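Long-range contact in putative retaining b-glycosidase (Saccharophagus degradans, PDB 5A95), which hydrolyses mixed-linkage beta-glucans, probably with retention of configuration, as a family 5 glycoside hydrolase: residues I288-Y300 against I304-I316. The protein carries 1 engineered substitution. Residues are numbered along the deposited sequence; the frame is centred on the assembly and turned at random.
Sequences IATQLGWVQPDGY and IPVKDDGSYGPRI. Engineered in segment 288-300: Gln291 (natural residue Glu). With BGC (beta-D-glucopyranose), chain D.
Trp294 packs its indole between the loop 306-311 and helix 312-323. Trp294 CB lies 3.4 Å from Val306 O and also packs on CB of Asp308. With chi1 at 83°, CG stands between the backbone N and the carbonyl carbon, which turns the ring over the 310-313 turn. There CD1 nears Asp308 O, and CA of Gly310 lies over one face, 3.5 Å from Trp294 NE1. On the benzo side CE3 of Trp294 meets CD2 of Tyr312 at that ring's edge (3.6 Å), and CZ3 packs against CA of Gly313, where a CB would strike CH2; glycine therefore suits the place. With an alanine in place of Trp294, Gly310, Gly313 and the Tyr312 edge would probably lose the surface they pack on in common. The backbones join in a single bridge: Val295 N hydrogen-bonds to Val306 O (2.9 Å), and Asp308 N to Val295 O (3.0 Å). OD2 of Asp308 accepts from Gly310 N, closing an Asx turn, and from Tyr312 N, the two arriving from opposite faces of its plane. Tyr312 OH accepts a hydrogen bond from Gly293 N (3.2 Å) and donates one to Pro255 O, so a phenol suits this buried spot. Toward the pocket, the engineered Gln291, glutamate in nature, bonds weakly through NE2 to glucose O2, while Val306 CG1 borders O6. The contact thus ties the loop after strand 287-289 to helix 312-323 within a beta-alpha-beta unit of the family 5 (beta/alpha)8 barrel, with Trp274 of helix 267-279 against Tyr312 and Ile316.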
# COMPACT_ATOMS: atom_id res chain seq x y z
N ILE A 288 11.27 4.45 -28.92
CA ILE A 288 11.74 3.09 -29.02
C ILE A 288 10.54 2.15 -29.05
O ILE A 288 9.69 2.15 -28.14
CB ILE A 288 12.70 2.63 -27.88
CG1 ILE A 288 13.76 3.68 -27.55
CG2 ILE A 288 13.33 1.29 -28.22
CD1 ILE A 288 14.66 3.32 -26.38
N ALA A 289 10.45 1.38 -30.14
CA ALA A 289 9.45 0.34 -30.24
C ALA A 289 9.98 -0.87 -29.47
O ALA A 289 10.64 -1.74 -30.05
CB ALA A 289 9.18 0.04 -31.71
N THR A 290 9.74 -0.88 -28.15
CA THR A 290 10.39 -1.87 -27.31
C THR A 290 9.78 -3.27 -27.34
O THR A 290 10.37 -4.20 -26.79
CB THR A 290 10.52 -1.39 -25.86
OG1 THR A 290 9.27 -0.87 -25.43
CG2 THR A 290 11.61 -0.36 -25.71
N GLN A 291 8.63 -3.40 -28.00
CA GLN A 291 8.08 -4.70 -28.40
C GLN A 291 7.43 -4.51 -29.73
O GLN A 291 6.72 -3.54 -29.99
CB GLN A 291 7.07 -5.26 -27.41
CG GLN A 291 7.71 -5.56 -26.08
CD GLN A 291 6.84 -6.26 -25.07
OE1 GLN A 291 7.14 -6.22 -23.89
NE2 GLN A 291 5.85 -6.97 -25.52
N LEU A 292 7.69 -5.48 -30.60
CA LEU A 292 7.10 -5.62 -31.92
C LEU A 292 7.40 -7.04 -32.37
O LEU A 292 8.28 -7.69 -31.83
CB LEU A 292 7.64 -4.58 -32.91
CG LEU A 292 9.06 -4.74 -33.40
CD1 LEU A 292 9.29 -4.06 -34.74
CD2 LEU A 292 10.06 -4.20 -32.38
N GLY A 293 6.72 -7.51 -33.40
CA GLY A 293 6.95 -8.83 -33.95
C GLY A 293 5.66 -9.53 -34.30
O GLY A 293 4.60 -9.00 -34.06
N TRP A 294 5.78 -10.72 -34.89
CA TRP A 294 4.60 -11.47 -35.29
C TRP A 294 4.89 -12.95 -35.36
O TRP A 294 6.03 -13.38 -35.39
CB TRP A 294 4.08 -11.03 -36.67
CG TRP A 294 4.80 -11.66 -37.84
CD1 TRP A 294 4.40 -12.79 -38.53
CD2 TRP A 294 6.05 -11.27 -38.45
NE1 TRP A 294 5.31 -13.10 -39.52
CE2 TRP A 294 6.32 -12.18 -39.50
CE3 TRP A 294 6.95 -10.22 -38.23
CZ2 TRP A 294 7.45 -12.06 -40.31
CZ3 TRP A 294 8.06 -10.11 -39.03
CH2 TRP A 294 8.30 -11.02 -40.06
N VAL A 295 3.80 -13.71 -35.40
CA VAL A 295 3.82 -15.11 -35.79
C VAL A 295 2.64 -15.37 -36.72
O VAL A 295 1.62 -14.71 -36.66
CB VAL A 295 3.80 -16.04 -34.55
CG1 VAL A 295 2.54 -15.85 -33.72
CG2 VAL A 295 3.99 -17.53 -34.92
N GLN A 296 2.78 -16.38 -37.57
CA GLN A 296 1.69 -16.85 -38.41
C GLN A 296 0.46 -17.13 -37.57
O GLN A 296 0.57 -17.52 -36.41
CB GLN A 296 2.10 -18.15 -39.12
CG GLN A 296 3.14 -17.97 -40.19
CD GLN A 296 2.62 -17.24 -41.41
OE1 GLN A 296 1.53 -17.55 -41.90
NE2 GLN A 296 3.37 -16.27 -41.91
N PRO A 297 -0.74 -16.99 -38.17
CA PRO A 297 -1.95 -17.13 -37.35
C PRO A 297 -2.19 -18.52 -36.81
O PRO A 297 -2.93 -18.64 -35.84
CB PRO A 297 -3.08 -16.72 -38.32
CG PRO A 297 -2.48 -16.87 -39.68
CD PRO A 297 -1.03 -16.52 -39.54
N ASP A 298 -1.57 -19.52 -37.41
CA ASP A 298 -1.65 -20.91 -36.99
C ASP A 298 -0.35 -21.36 -36.32
O ASP A 298 -0.13 -22.56 -36.11
CB ASP A 298 -2.00 -21.80 -38.19
CG ASP A 298 -0.95 -21.77 -39.27
OD1 ASP A 298 -0.01 -20.97 -39.22
OD2 ASP A 298 -1.12 -22.55 -40.22
N GLY A 299 0.50 -20.39 -35.98
CA GLY A 299 1.84 -20.71 -35.54
C GLY A 299 1.96 -20.86 -34.05
O GLY A 299 0.97 -20.77 -33.31
N TYR A 300 3.21 -21.09 -33.62
CA TYR A 300 3.53 -21.32 -32.23
C TYR A 300 3.11 -20.15 -31.34
O TYR A 300 3.50 -18.99 -31.53
CB TYR A 300 5.03 -21.66 -32.06
CG TYR A 300 5.41 -21.82 -30.61
CD1 TYR A 300 5.15 -23.00 -29.93
CD2 TYR A 300 6.02 -20.79 -29.91
CE1 TYR A 300 5.48 -23.13 -28.57
CE2 TYR A 300 6.34 -20.91 -28.57
CZ TYR A 300 6.07 -22.07 -27.91
OH TYR A 300 6.40 -22.21 -26.58
N ILE A 304 -4.02 -12.86 -30.76
CA ILE A 304 -4.17 -11.41 -31.01
C ILE A 304 -3.37 -10.73 -29.89
O ILE A 304 -3.49 -11.14 -28.73
CB ILE A 304 -5.66 -11.00 -30.99
CG1 ILE A 304 -6.43 -11.70 -32.13
CG2 ILE A 304 -5.85 -9.50 -31.10
CD1 ILE A 304 -7.94 -11.68 -31.98
N PRO A 305 -2.57 -9.68 -30.20
CA PRO A 305 -2.50 -8.96 -31.47
C PRO A 305 -1.27 -9.25 -32.32
O PRO A 305 -0.82 -8.36 -33.07
CB PRO A 305 -2.47 -7.51 -30.99
CG PRO A 305 -1.57 -7.57 -29.81
CD PRO A 305 -1.94 -8.88 -29.13
N VAL A 306 -0.68 -10.44 -32.22
CA VAL A 306 0.59 -10.74 -32.87
C VAL A 306 0.49 -11.63 -34.12
O VAL A 306 1.52 -12.00 -34.68
CB VAL A 306 1.62 -11.37 -31.88
CG1 VAL A 306 1.79 -10.45 -30.68
CG2 VAL A 306 1.23 -12.78 -31.43
N LYS A 307 -0.73 -11.91 -34.58
CA LYS A 307 -0.91 -12.77 -35.75
C LYS A 307 -0.76 -11.98 -37.03
O LYS A 307 -1.31 -10.90 -37.15
CB LYS A 307 -2.29 -13.43 -35.74
CG LYS A 307 -2.59 -14.34 -34.56
CD LYS A 307 -4.00 -14.93 -34.71
CE LYS A 307 -4.27 -16.02 -33.70
NZ LYS A 307 -5.61 -16.58 -33.98
N ASP A 308 -0.03 -12.53 -37.99
CA ASP A 308 0.17 -11.88 -39.28
C ASP A 308 0.70 -12.88 -40.28
O ASP A 308 1.34 -13.86 -39.90
CB ASP A 308 1.15 -10.71 -39.16
CG ASP A 308 1.13 -9.80 -40.39
OD1 ASP A 308 0.16 -9.01 -40.49
OD2 ASP A 308 2.07 -9.88 -41.21
N ASP A 309 0.48 -12.60 -41.56
CA ASP A 309 1.01 -13.44 -42.64
C ASP A 309 2.48 -13.19 -43.01
O ASP A 309 3.05 -13.93 -43.83
CB ASP A 309 0.11 -13.38 -43.91
CG ASP A 309 0.05 -12.02 -44.57
OD1 ASP A 309 0.90 -11.15 -44.30
OD2 ASP A 309 -0.83 -11.85 -45.44
N GLY A 310 3.07 -12.17 -42.39
CA GLY A 310 4.46 -11.80 -42.66
C GLY A 310 4.63 -10.48 -43.35
O GLY A 310 5.70 -9.88 -43.27
N SER A 311 3.58 -9.99 -44.02
CA SER A 311 3.65 -8.68 -44.68
C SER A 311 3.94 -7.55 -43.72
O SER A 311 4.48 -6.52 -44.09
CB SER A 311 2.37 -8.42 -45.51
OG SER A 311 1.22 -8.51 -44.69
N TYR A 312 3.58 -7.73 -42.46
CA TYR A 312 3.89 -6.74 -41.44
C TYR A 312 5.37 -6.45 -41.28
O TYR A 312 5.73 -5.31 -40.97
CB TYR A 312 3.32 -7.19 -40.13
CG TYR A 312 3.87 -6.59 -38.86
CD1 TYR A 312 3.40 -5.41 -38.34
CD2 TYR A 312 4.81 -7.30 -38.12
CE1 TYR A 312 3.84 -4.93 -37.12
CE2 TYR A 312 5.24 -6.86 -36.90
CZ TYR A 312 4.75 -5.68 -36.40
OH TYR A 312 5.19 -5.28 -35.16
N GLY A 313 6.23 -7.46 -41.43
CA GLY A 313 7.64 -7.25 -41.17
C GLY A 313 8.21 -6.13 -42.02
O GLY A 313 8.75 -5.14 -41.52
N PRO A 314 8.09 -6.28 -43.35
CA PRO A 314 8.63 -5.23 -44.22
C PRO A 314 7.97 -3.88 -43.98
O PRO A 314 8.62 -2.86 -44.08
CB PRO A 314 8.36 -5.77 -45.63
CG PRO A 314 8.40 -7.28 -45.46
CD PRO A 314 7.81 -7.53 -44.08
N ARG A 315 6.67 -3.90 -43.67
CA ARG A 315 5.96 -2.65 -43.42
C ARG A 315 6.48 -1.91 -42.19
O ARG A 315 6.78 -0.71 -42.26
CB ARG A 315 4.47 -2.88 -43.23
CG ARG A 315 3.72 -3.13 -44.47
CD ARG A 315 2.23 -2.90 -44.27
NE ARG A 315 1.66 -3.32 -45.51
CZ ARG A 315 0.87 -4.38 -45.68
NH1 ARG A 315 0.55 -5.12 -44.68
NH2 ARG A 315 0.43 -4.66 -46.90
N ILE A 316 6.58 -2.61 -41.06
CA ILE A 316 7.00 -1.95 -39.84
C ILE A 316 8.46 -1.49 -39.92
O ILE A 316 8.82 -0.42 -39.43
CB ILE A 316 6.71 -2.81 -38.59
CG1 ILE A 316 6.82 -2.00 -37.30
CG2 ILE A 316 7.62 -4.03 -38.47
CD1 ILE A 316 5.87 -0.86 -37.18
C2 BGC D . 3.48 -8.66 -23.21
C3 BGC D . 4.44 -9.85 -23.28
C4 BGC D . 3.76 -11.00 -24.03
C5 BGC D . 3.28 -10.53 -25.39
C6 BGC D . 2.62 -11.62 -26.19
C1 BGC D . 2.76 -8.36 -24.52
O1 BGC D . 1.57 -7.63 -24.34
O2 BGC D . 4.20 -7.48 -22.70
O3 BGC D . 4.85 -10.17 -21.91
O4 BGC D . 4.56 -12.18 -24.22
O5 BGC D . 2.29 -9.53 -25.14
O6 BGC D . 2.06 -10.97 -27.33